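Lectin CEL-I, N-acetyl-D-galactosamine-specific C-type (Cucumaria echinata, PDB 4WQQ) binds carbohydrates through calcium, being specific for galactose and N-acetylgalactosamine in its natural form and recognising mannose in this engineered variant. Local coordinates at residues Thr21-Trp25 with Ala130-Tyr134; Leu72-Asp78 with Glu110-Phe115; Thr96-Glu102 with Glu119-Asp125. The protein carries 3 engineered substitutions. Residues are numbered along the deposited sequence.

Contact 1. Residues Thr21-Trp25 with Ala130-Tyr134; sequences TLTTW and AQAKY
Leu22 (chi1 -106°, between wells) lays its side chain across the strand of Ala132, with Leu22 CD2 3.5 Å from Ala132 CA and Leu22 CG 4.0 Å from Lys133 CE. Strands 21-23 and 132-134 run antiparallel but strongly skewed: their axes make 117° and approach to 4.6 Å. Both strands are extended; Trp25 already takes helical angles, opening helix 25-34. One bridge holds the strands, the hydrogen-bonded pair Thr23 and Ala132 (CA to CA 5.5 Å), where Thr23 N to Ala132 O and Ala132 N to Thr23 O both measure 2.9 Å. Around it, Leu22 CA lies nearest Lys133 CA at 4.7 Å, and Thr24 CA nearest Gln131 CA at 4.6 Å. CA-H...O contacts extend the pairing, with Lys133 CA 3.6 Å from Thr21 O and Thr24 CA 3.6 Å from Ala130 O. Thr23, in the t rotamer, sets CG2 3.7 Å from Tyr134 CD1, and the p rotamer of Tyr134 brings its ring edge to Thr21 O. Past Thr24 the segments part, and a water joins Trp25 N (2.9 Å) to Ala130 O (2.8 Å). Such a pairing of an early strand with the C-terminal one is characteristic of the C-type lectin fold. Thr24 N-caps helix 25-34 through Asn27 N; Tyr134 packs on that helix, while Ala132 rests against Trp73 of strand 71-77 and the Lys133 backbone hydrogen-bonds to the same strand.

Contact 2. Residues Leu72-Asp78 with Glu110-Phe115; sequences LWIGLYD and EDYGQF. With CA (calcium ion), chain E; CA (calcium ion), chain F; CA (calcium ion), chain G; MAN (alpha-D-mannopyranose), chain H.
Strands 72-74 and 112-115 pair antiparallel at 131°, axes 4.4 Å apart. Leu72 and Phe115 form a hydrogen-bonded pair (Leu72 N to Phe115 O 3.0 Å, Phe115 N to Leu72 O 2.8 Å), then Trp73 and Gln114 a non-hydrogen-bonded one. Ile74 N reaches Gly113 O at 3.2 Å; beyond a turn at Gly75 a beta bulge shifts the register by two, so Gly113 N meets Leu76 O (2.8 Å) and Tyr77 (p) pairs with Tyr112 (m), Tyr77 CB 3.9 Å from Tyr112 CD1. A CB on Gly113 would hit Leu76 CB. Leu72 (t, p) and Phe115 (m) share one face; Ile74 (p, t) points toward 110-115, CG2 3.6 Å from Phe115 CE1. On the other face, Trp73 (m) sets CZ3 3.4 Å from Gln114 NE2, over its ring face; Trp73 NE1 hydrogen-bonds Thr23 O, and Gln114 pairs with Asn126. Asp78 (p; Gly83 N bonds OD2) chelates one calcium through OD1 and OD2 at 2.5 Å, with Asp111 (m) OD1 and Glu110 O at 2.4 Å; the two aspartate OD1 atoms, sharing it, lie 3.0 Å apart. Asp111 chelates a second ion. Glu110 (m, t), CB directed away from 72-78, places OE1 2.4 Å from the sugar-site calcium and OE2 3.2 Å from its donor, mannose O6; His106 is another partner. Loop residues flanking paired strands and presenting carboxylates to calcium typify the C-type lectin carbohydrate-recognition domain.

Contact 3. Residues Thr96-Glu102 with Glu119-Asp125; sequences TKWAGGE and EGGAWND. Engineered in segment 96-102: Glu102 (natural residue Gln). With CA (calcium ion), chain F; MAN (alpha-D-mannopyranose), chain H.
This is a loop-to-strand contact at the sugar-binding end of the domain, where the irregular segment 96-102 lies along the start of strand 123-126. A single backbone bridge, Trp98 with Trp123 (CA to CA 4.5 Å), joins them: Trp123 N donates to Lys97 O and Ala99 N to Trp123 O, both at 2.8 Å. Trp98 and Trp123, both m at chi1, form a T-shaped stack, Trp123 edge to Trp98 face (planes 79°, Trp98 five-membered to Trp123 six-membered ring centroid 5.5 Å). Lys97 CB makes a CH-pi contact 4.0 Å from the Trp123 five-membered ring centroid, and Trp123 NE1 bonds Gln55. A type II turn, closed by Glu102 N to Ala99 O (2.9 Å), directs the engineered Glu102 (m, m) to calcium. Glu102 OE1 binds at 2.5 Å, Asn124 OD1 at 2.4 Å, Asp125 OD1 and O at 2.3 and 2.5 Å; Glu110 and engineered Asn104 complete the protein ligands, while Asn105 N bonds Asp125 OD2. Mannose O3 and O4 bind the ion at 2.5 and 2.6 Å, and Asn124 ND2 donates to O4 (3.0 Å). Glu102 OE1 lies 2.8 Å from Asn124 OD1 and 2.9 Å from Asp125 OD1, held not by hydrogen bonds but by the calcium, coupling both segments to sugar recognition.

How the contacts relate
From the N terminus, the chain first passes 21-25, whose partner 130-134 comes only near the end, so contact 1 closes a long loop that encompasses both other contacts. Within it the order is 72-78, 96-102, 110-115, 119-125: contacts 2 and 3 cross, each starting before the other is closed. Strand 71-77, the neighbour of 132-140 in the sheet, joins contact 1 to contact 2, and its Trp73 reaches both segments of contact 1. Strands 112-116 and 123-126, consecutive and paired, join contact 2 to contact 3, which share the sugar-site calcium and mannose. Contacts 1 and 3 do not touch. Together they connect strands 14-23 and 132-140, through the central sheet, to the calcium-bearing loops.

Contact 1. Residues Thr21-Trp25 with Ala130-Tyr134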
loop_
_atom_site.group_PDB
_atom_site.type_symbol
_atom_site.label_atom_id
_atom_site.label_comp_id
_atom_site.label_asym_id
_atom_site.label_seq_id
_atom_site.Cartn_x
_atom_site.Cartn_y
_atom_site.Cartn_z
ATOM N N THR A 21 18.815 -3.404 13.017
ATOM C CA THR A 21 19.423 -2.319 13.782
ATOM C C THR A 21 18.995 -2.468 15.184
ATOM O O THR A 21 17.775 -2.544 15.509
ATOM C CB THR A 21 18.959 -0.939 13.210
ATOM O OG1 THR A 21 19.490 -0.763 11.877
ATOM C CG2 THR A 21 19.422 0.236 14.068
ATOM N N LEU A 22 19.975 -2.541 16.062
ATOM C CA LEU A 22 19.692 -2.608 17.460
ATOM C C LEU A 22 19.194 -1.255 17.997
ATOM O O LEU A 22 19.835 -0.189 17.788
ATOM C CB LEU A 22 20.992 -3.002 18.202
ATOM C CG LEU A 22 21.324 -4.354 18.814
ATOM C CD1 LEU A 22 22.308 -4.090 19.971
ATOM C CD2 LEU A 22 20.166 -5.108 19.395
ATOM N N THR A 23 18.066 -1.249 18.719
ATOM C CA THR A 23 17.525 -0.041 19.275
ATOM C C THR A 23 16.576 -0.394 20.474
ATOM O O THR A 23 16.307 -1.546 20.775
ATOM C CB THR A 23 16.847 0.896 18.179
ATOM O OG1 THR A 23 16.697 2.209 18.707
ATOM C CG2 THR A 23 15.459 0.362 17.741
ATOM N N THR A 24 16.104 0.637 21.147
ATOM C CA THR A 24 15.137 0.521 22.207
ATOM C C THR A 24 13.735 0.256 21.626
ATOM O O THR A 24 13.480 0.548 20.475
ATOM C CB THR A 24 15.072 1.774 23.052
ATOM O OG1 THR A 24 14.724 2.899 22.211
ATOM C CG2 THR A 24 16.413 2.059 23.731
ATOM N N TRP A 25 12.855 -0.264 22.443
ATOM C CA TRP A 25 11.498 -0.511 22.014
ATOM C C TRP A 25 10.829 0.816 21.598
ATOM O O TRP A 25 10.172 0.868 20.568
ATOM C CB TRP A 25 10.670 -1.182 23.077
ATOM C CG TRP A 25 9.281 -1.581 22.659
ATOM C CD1 TRP A 25 8.882 -2.785 22.175
ATOM C CD2 TRP A 25 8.101 -0.778 22.719
ATOM N NE1 TRP A 25 7.548 -2.768 21.912
ATOM C CE2 TRP A 25 7.039 -1.552 22.258
ATOM C CE3 TRP A 25 7.831 0.524 23.141
ATOM C CZ2 TRP A 25 5.716 -1.061 22.215
ATOM C CZ3 TRP A 25 6.524 0.980 23.118
ATOM C CH2 TRP A 25 5.494 0.196 22.681
ATOM N N ALA A 130 16.557 -2.019 27.415
ATOM C CA ALA A 130 17.002 -3.104 26.578
ATOM C C ALA A 130 16.994 -2.705 25.115
ATOM O O ALA A 130 16.323 -1.740 24.704
ATOM C CB ALA A 130 16.086 -4.293 26.821
ATOM N N GLN A 131 17.813 -3.390 24.345
ATOM C CA GLN A 131 17.851 -3.135 22.926
ATOM C C GLN A 131 17.662 -4.448 22.164
ATOM O O GLN A 131 18.002 -5.504 22.662
ATOM C CB GLN A 131 19.155 -2.430 22.515
ATOM C CG GLN A 131 19.310 -1.084 23.231
ATOM C CD GLN A 131 20.085 0.007 22.527
ATOM O OE1 GLN A 131 20.406 1.041 23.149
ATOM N NE2 GLN A 131 20.402 -0.171 21.293
ATOM N N ALA A 132 17.118 -4.344 20.945
ATOM C CA ALA A 132 16.768 -5.438 20.107
ATOM C C ALA A 132 16.610 -4.945 18.695
ATOM O O ALA A 132 16.546 -3.736 18.483
ATOM C CB ALA A 132 15.491 -6.158 20.553
ATOM N N LYS A 133 16.520 -5.910 17.757
ATOM C CA LYS A 133 16.209 -5.631 16.354
ATOM C C LYS A 133 14.698 -5.336 16.281
ATOM O O LYS A 133 14.035 -5.465 17.309
ATOM C CB LYS A 133 16.620 -6.780 15.456
ATOM C CG LYS A 133 18.034 -7.247 15.696
ATOM C CD LYS A 133 19.088 -6.198 15.406
ATOM C CE LYS A 133 20.518 -6.766 15.728
ATOM N NZ LYS A 133 20.850 -7.920 14.844
ATOM N N TYR A 134 14.160 -4.935 15.135
ATOM C CA TYR A 134 12.714 -4.714 15.084
ATOM C C TYR A 134 12.124 -5.012 13.720
ATOM O O TYR A 134 12.795 -5.067 12.737
ATOM C CB TYR A 134 12.332 -3.326 15.608
ATOM C CG TYR A 134 12.841 -2.180 14.780
ATOM C CD1 TYR A 134 14.119 -1.700 14.932
ATOM C CD2 TYR A 134 11.978 -1.511 13.866
ATOM C CE1 TYR A 134 14.534 -0.622 14.196
ATOM C CE2 TYR A 134 12.388 -0.461 13.124
ATOM C CZ TYR A 134 13.668 -0.007 13.266
ATOM O OH TYR A 134 14.152 1.088 12.537
HETATM O O HOH W 1 13.752 -0.854 25.174
#

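Contact 2. Residues Leu72-Asp78 with Glu110-Phe115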
loop_
_atom_site.group_PDB
_atom_site.type_symbol
_atom_site.label_atom_id
_atom_site.label_comp_id
_atom_site.label_asym_id
_atom_site.label_seq_id
_atom_site.Cartn_x
_atom_site.Cartn_y
_atom_site.Cartn_z
ATOM N N LEU A 72 13.969 -9.653 19.015
ATOM C CA LEU A 72 13.195 -8.896 18.032
ATOM C C LEU A 72 12.030 -8.208 18.718
ATOM O O LEU A 72 11.073 -8.845 19.159
ATOM C CB LEU A 72 12.708 -9.804 16.922
ATOM C CG LEU A 72 11.897 -9.143 15.767
ATOM C CD1 LEU A 72 12.784 -8.423 14.785
ATOM C CD2 LEU A 72 11.024 -10.102 15.034
ATOM N N TRP A 73 12.056 -6.873 18.785
ATOM C CA TRP A 73 10.842 -6.146 19.247
ATOM C C TRP A 73 9.614 -6.393 18.436
ATOM O O TRP A 73 9.652 -6.374 17.182
ATOM C CB TRP A 73 11.078 -4.646 19.232
ATOM C CG TRP A 73 12.165 -4.142 20.193
ATOM C CD1 TRP A 73 13.199 -3.346 19.875
ATOM C CD2 TRP A 73 12.235 -4.328 21.624
ATOM N NE1 TRP A 73 13.947 -3.051 20.975
ATOM C CE2 TRP A 73 13.399 -3.635 22.066
ATOM C CE3 TRP A 73 11.442 -5.025 22.580
ATOM C CZ2 TRP A 73 13.792 -3.606 23.438
ATOM C CZ3 TRP A 73 11.824 -4.999 23.907
ATOM C CH2 TRP A 73 13.027 -4.275 24.323
ATOM N N ILE A 74 8.525 -6.579 19.157
ATOM C CA ILE A 74 7.181 -6.598 18.596
ATOM C C ILE A 74 6.328 -5.558 19.294
ATOM O O ILE A 74 6.698 -5.017 20.369
ATOM C CB ILE A 74 6.546 -8.022 18.628
ATOM C CG1 ILE A 74 6.362 -8.461 20.102
ATOM C CG2 ILE A 74 7.446 -8.992 17.900
ATOM C CD1 ILE A 74 5.851 -9.890 20.328
ATOM N N GLY A 75 5.136 -5.309 18.762
ATOM C CA GLY A 75 4.317 -4.219 19.247
ATOM C C GLY A 75 3.526 -4.449 20.528
ATOM O O GLY A 75 2.526 -3.805 20.738
ATOM N N LEU A 76 4.047 -5.280 21.414
ATOM C CA LEU A 76 3.306 -5.747 22.599
ATOM C C LEU A 76 3.861 -5.051 23.818
ATOM O O LEU A 76 5.081 -4.993 24.014
ATOM C CB LEU A 76 3.460 -7.282 22.767
ATOM C CG LEU A 76 2.519 -8.000 23.739
ATOM C CD1 LEU A 76 1.140 -8.094 23.194
ATOM C CD2 LEU A 76 3.034 -9.376 24.055
ATOM N N TYR A 77 2.964 -4.447 24.602
ATOM C CA TYR A 77 3.455 -3.774 25.815
ATOM C C TYR A 77 2.417 -3.678 26.913
ATOM O O TYR A 77 1.185 -3.710 26.645
ATOM C CB TYR A 77 4.027 -2.394 25.422
ATOM C CG TYR A 77 3.073 -1.241 25.064
ATOM C CD1 TYR A 77 2.032 -1.359 24.184
ATOM C CD2 TYR A 77 3.290 0.029 25.623
ATOM C CE1 TYR A 77 1.185 -0.276 23.883
ATOM C CE2 TYR A 77 2.478 1.118 25.295
ATOM C CZ TYR A 77 1.437 0.960 24.429
ATOM O OH TYR A 77 0.637 1.999 24.133
ATOM N N ASP A 78 2.888 -3.517 28.173
ATOM C CA ASP A 78 1.952 -3.364 29.295
ATOM C C ASP A 78 2.253 -2.158 30.193
ATOM O O ASP A 78 2.075 -2.202 31.417
ATOM C CB ASP A 78 1.885 -4.657 30.107
ATOM C CG ASP A 78 3.131 -4.898 31.004
ATOM O OD1 ASP A 78 4.236 -4.488 30.675
ATOM O OD2 ASP A 78 3.011 -5.552 32.035
ATOM N N GLU A 110 9.699 -4.514 33.334
ATOM C CA GLU A 110 9.720 -5.037 31.990
ATOM C C GLU A 110 8.342 -4.904 31.415
ATOM O O GLU A 110 7.412 -5.694 31.735
ATOM C CB GLU A 110 10.236 -6.483 31.939
ATOM C CG GLU A 110 11.691 -6.658 32.348
ATOM C CD GLU A 110 12.221 -8.040 32.002
ATOM O OE1 GLU A 110 11.454 -9.033 32.215
ATOM O OE2 GLU A 110 13.404 -8.170 31.560
ATOM N N ASP A 111 8.215 -3.951 30.494
ATOM C CA ASP A 111 6.948 -3.669 29.896
ATOM C C ASP A 111 6.850 -3.898 28.356
ATOM O O ASP A 111 5.871 -3.536 27.748
ATOM C CB ASP A 111 6.477 -2.258 30.266
ATOM C CG ASP A 111 6.120 -2.081 31.788
ATOM O OD1 ASP A 111 6.113 -3.070 32.606
ATOM O OD2 ASP A 111 5.830 -0.912 32.151
ATOM N N TYR A 112 7.865 -4.465 27.739
ATOM C CA TYR A 112 8.027 -4.409 26.273
ATOM C C TYR A 112 8.290 -5.789 25.717
ATOM O O TYR A 112 9.255 -6.459 26.111
ATOM C CB TYR A 112 9.106 -3.354 25.849
ATOM C CG TYR A 112 8.759 -2.053 26.444
ATOM C CD1 TYR A 112 7.691 -1.306 25.921
ATOM C CD2 TYR A 112 9.345 -1.648 27.658
ATOM C CE1 TYR A 112 7.264 -0.153 26.526
ATOM C CE2 TYR A 112 8.908 -0.478 28.271
ATOM C CZ TYR A 112 7.898 0.268 27.695
ATOM O OH TYR A 112 7.471 1.437 28.348
ATOM N N GLY A 113 7.439 -6.221 24.801
ATOM C CA GLY A 113 7.499 -7.564 24.242
ATOM C C GLY A 113 8.476 -7.758 23.085
ATOM O O GLY A 113 8.748 -6.827 22.341
ATOM N N GLN A 114 9.073 -8.950 22.983
ATOM C CA GLN A 114 10.046 -9.253 21.966
ATOM C C GLN A 114 10.062 -10.784 21.715
ATOM O O GLN A 114 9.782 -11.561 22.630
ATOM C CB GLN A 114 11.470 -8.763 22.386
ATOM C CG GLN A 114 11.969 -9.381 23.688
ATOM C CD GLN A 114 13.297 -8.880 24.228
ATOM O OE1 GLN A 114 13.799 -9.523 25.118
ATOM N NE2 GLN A 114 13.826 -7.737 23.782
ATOM N N PHE A 115 10.393 -11.192 20.505
ATOM C CA PHE A 115 10.785 -12.606 20.255
ATOM C C PHE A 115 12.194 -12.885 20.786
ATOM O O PHE A 115 13.141 -12.104 20.595
ATOM C CB PHE A 115 10.861 -12.895 18.742
ATOM C CG PHE A 115 9.543 -12.951 17.995
ATOM C CD1 PHE A 115 8.331 -12.583 18.532
ATOM C CD2 PHE A 115 9.561 -13.388 16.689
ATOM C CE1 PHE A 115 7.181 -12.630 17.786
ATOM C CE2 PHE A 115 8.404 -13.506 15.957
ATOM C CZ PHE A 115 7.216 -13.121 16.485
HETATM CA CA CA E . 5.342 -5.331 32.789
HETATM CA CA CA F . 11.148 -11.089 30.967
HETATM CA CA CA G . 5.227 -1.731 34.410
HETATM C C1 MAN H . 16.523 -13.226 31.562
HETATM C C2 MAN H . 15.090 -13.546 31.872
HETATM C C3 MAN H . 14.111 -12.686 31.086
HETATM C C4 MAN H . 14.561 -11.236 31.162
HETATM C C5 MAN H . 15.960 -11.156 30.509
HETATM C C6 MAN H . 16.576 -9.784 30.381
HETATM O O1 MAN H . 16.712 -13.813 30.303
HETATM O O2 MAN H . 14.973 -13.218 33.231
HETATM O O3 MAN H . 12.838 -12.831 31.709
HETATM O O4 MAN H . 13.584 -10.480 30.473
HETATM O O5 MAN H . 16.845 -11.831 31.481
HETATM O O6 MAN H . 16.417 -9.344 31.715
HETATM O O HOH W 2 3.110 -1.146 33.762
HETATM O O HOH W 3 5.477 -7.647 32.421
HETATM O O HOH W 4 6.854 -3.097 35.652
#

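Contact 3. Residues Thr96-Glu102 with Glu119-Asp125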
loop_
_atom_site.group_PDB
_atom_site.type_symbol
_atom_site.label_atom_id
_atom_site.label_comp_id
_atom_site.label_asym_id
_atom_site.label_seq_id
_atom_site.Cartn_x
_atom_site.Cartn_y
_atom_site.Cartn_z
ATOM N N THR A 96 -1.081 -15.804 21.822
ATOM C CA THR A 96 0.160 -15.544 22.596
ATOM C C THR A 96 1.171 -16.690 22.468
ATOM O O THR A 96 0.791 -17.846 22.249
ATOM C CB THR A 96 -0.130 -15.171 24.082
ATOM O OG1 THR A 96 -0.542 -16.356 24.806
ATOM C CG2 THR A 96 -1.105 -14.033 24.228
ATOM N N LYS A 97 2.486 -16.410 22.531
ATOM C CA LYS A 97 3.470 -17.439 22.562
ATOM C C LYS A 97 4.560 -17.091 23.555
ATOM O O LYS A 97 5.737 -17.112 23.204
ATOM C CB LYS A 97 4.051 -17.645 21.150
ATOM C CG LYS A 97 4.740 -18.983 20.894
ATOM C CD LYS A 97 5.622 -19.026 19.639
ATOM C CE LYS A 97 6.644 -20.132 19.728
ATOM N NZ LYS A 97 5.994 -21.454 19.842
ATOM N N TRP A 98 4.185 -16.880 24.809
ATOM C CA TRP A 98 5.178 -16.593 25.887
ATOM C C TRP A 98 6.132 -17.708 26.117
ATOM O O TRP A 98 5.724 -18.869 26.185
ATOM C CB TRP A 98 4.420 -16.271 27.158
ATOM C CG TRP A 98 3.667 -14.990 27.091
ATOM C CD1 TRP A 98 2.323 -14.827 27.106
ATOM C CD2 TRP A 98 4.233 -13.667 27.047
ATOM N NE1 TRP A 98 2.008 -13.495 27.040
ATOM C CE2 TRP A 98 3.168 -12.770 26.981
ATOM C CE3 TRP A 98 5.564 -13.176 27.001
ATOM C CZ2 TRP A 98 3.363 -11.390 26.955
ATOM C CZ3 TRP A 98 5.763 -11.863 26.962
ATOM C CH2 TRP A 98 4.660 -10.953 26.934
ATOM N N ALA A 99 7.422 -17.408 26.164
ATOM C CA ALA A 99 8.386 -18.398 26.593
ATOM C C ALA A 99 8.095 -18.828 28.035
ATOM O O ALA A 99 7.409 -18.122 28.815
ATOM C CB ALA A 99 9.789 -17.864 26.471
ATOM N N GLY A 100 8.695 -19.943 28.414
ATOM C CA GLY A 100 8.564 -20.473 29.763
ATOM C C GLY A 100 8.915 -19.446 30.785
ATOM O O GLY A 100 9.953 -18.816 30.683
ATOM N N GLY A 101 8.026 -19.256 31.745
ATOM C CA GLY A 101 8.159 -18.243 32.808
ATOM C C GLY A 101 7.981 -16.776 32.473
ATOM O O GLY A 101 8.084 -15.915 33.371
ATOM N N GLU A 102 7.645 -16.490 31.201
ATOM C CA GLU A 102 7.345 -15.114 30.806
ATOM C C GLU A 102 5.811 -14.943 30.691
ATOM O O GLU A 102 5.108 -15.954 30.419
ATOM C CB GLU A 102 8.018 -14.867 29.465
ATOM C CG GLU A 102 9.498 -15.201 29.488
ATOM C CD GLU A 102 10.368 -14.347 30.428
ATOM O OE1 GLU A 102 9.909 -13.294 30.883
ATOM O OE2 GLU A 102 11.569 -14.722 30.704
ATOM N N GLU A 119 13.403 -21.338 20.007
ATOM C CA GLU A 119 12.074 -21.893 20.236
ATOM C C GLU A 119 10.976 -21.239 19.370
ATOM O O GLU A 119 9.913 -20.884 19.849
ATOM C CB GLU A 119 11.689 -21.814 21.728
ATOM C CG GLU A 119 12.610 -22.600 22.655
ATOM C CD GLU A 119 12.155 -22.601 24.112
ATOM O OE1 GLU A 119 12.631 -23.498 24.850
ATOM O OE2 GLU A 119 11.310 -21.737 24.531
ATOM N N GLY A 120 11.263 -21.049 18.091
ATOM C CA GLY A 120 10.283 -20.496 17.174
ATOM C C GLY A 120 9.885 -19.034 17.430
ATOM O O GLY A 120 8.831 -18.594 16.977
ATOM N N GLY A 121 10.674 -18.362 18.248
ATOM C CA GLY A 121 10.387 -16.935 18.572
ATOM C C GLY A 121 9.550 -16.714 19.784
ATOM O O GLY A 121 8.879 -15.666 19.921
ATOM N N ALA A 122 9.556 -17.660 20.713
ATOM C CA ALA A 122 8.738 -17.479 21.910
ATOM C C ALA A 122 9.113 -16.124 22.601
ATOM O O ALA A 122 10.255 -15.696 22.612
ATOM C CB ALA A 122 8.948 -18.623 22.900
ATOM N N TRP A 123 8.071 -15.489 23.141
ATOM C CA TRP A 123 8.090 -14.125 23.581
ATOM C C TRP A 123 8.656 -13.965 24.997
ATOM O O TRP A 123 8.470 -14.811 25.875
ATOM C CB TRP A 123 6.688 -13.549 23.576
ATOM C CG TRP A 123 5.894 -13.681 22.306
ATOM C CD1 TRP A 123 6.316 -14.165 21.118
ATOM C CD2 TRP A 123 4.536 -13.345 22.147
ATOM N NE1 TRP A 123 5.317 -14.091 20.202
ATOM C CE2 TRP A 123 4.202 -13.599 20.812
ATOM C CE3 TRP A 123 3.579 -12.825 22.989
ATOM C CZ2 TRP A 123 2.952 -13.345 20.322
ATOM C CZ3 TRP A 123 2.328 -12.567 22.513
ATOM C CH2 TRP A 123 2.029 -12.810 21.182
ATOM N N ASN A 124 9.360 -12.829 25.186
ATOM C CA ASN A 124 9.817 -12.347 26.457
ATOM C C ASN A 124 9.396 -10.863 26.608
ATOM O O ASN A 124 9.294 -10.133 25.609
ATOM C CB ASN A 124 11.310 -12.426 26.481
ATOM C CG ASN A 124 11.892 -11.886 27.749
ATOM O OD1 ASN A 124 11.426 -12.153 28.851
ATOM N ND2 ASN A 124 12.921 -11.058 27.590
ATOM N N ASP A 125 9.135 -10.449 27.844
ATOM C CA ASP A 125 9.058 -9.058 28.208
ATOM C C ASP A 125 10.435 -8.544 28.631
ATOM O O ASP A 125 11.203 -9.227 29.348
ATOM C CB ASP A 125 7.966 -8.780 29.251
ATOM C CG ASP A 125 8.191 -9.535 30.587
ATOM O OD1 ASP A 125 8.939 -10.549 30.663
ATOM O OD2 ASP A 125 7.550 -9.134 31.547
HETATM CA CA CA F . 11.148 -11.089 30.967
HETATM C C1 MAN H . 16.523 -13.226 31.562
HETATM C C2 MAN H . 15.090 -13.546 31.872
HETATM C C3 MAN H . 14.111 -12.686 31.086
HETATM C C4 MAN H . 14.561 -11.236 31.162
HETATM C C5 MAN H . 15.960 -11.156 30.509
HETATM C C6 MAN H . 16.576 -9.784 30.381
HETATM O O1 MAN H . 16.712 -13.813 30.303
HETATM O O2 MAN H . 14.973 -13.218 33.231
HETATM O O3 MAN H . 12.838 -12.831 31.709
HETATM O O4 MAN H . 13.584 -10.480 30.473
HETATM O O5 MAN H . 16.845 -11.831 31.481
HETATM O O6 MAN H . 16.417 -9.344 31.715
#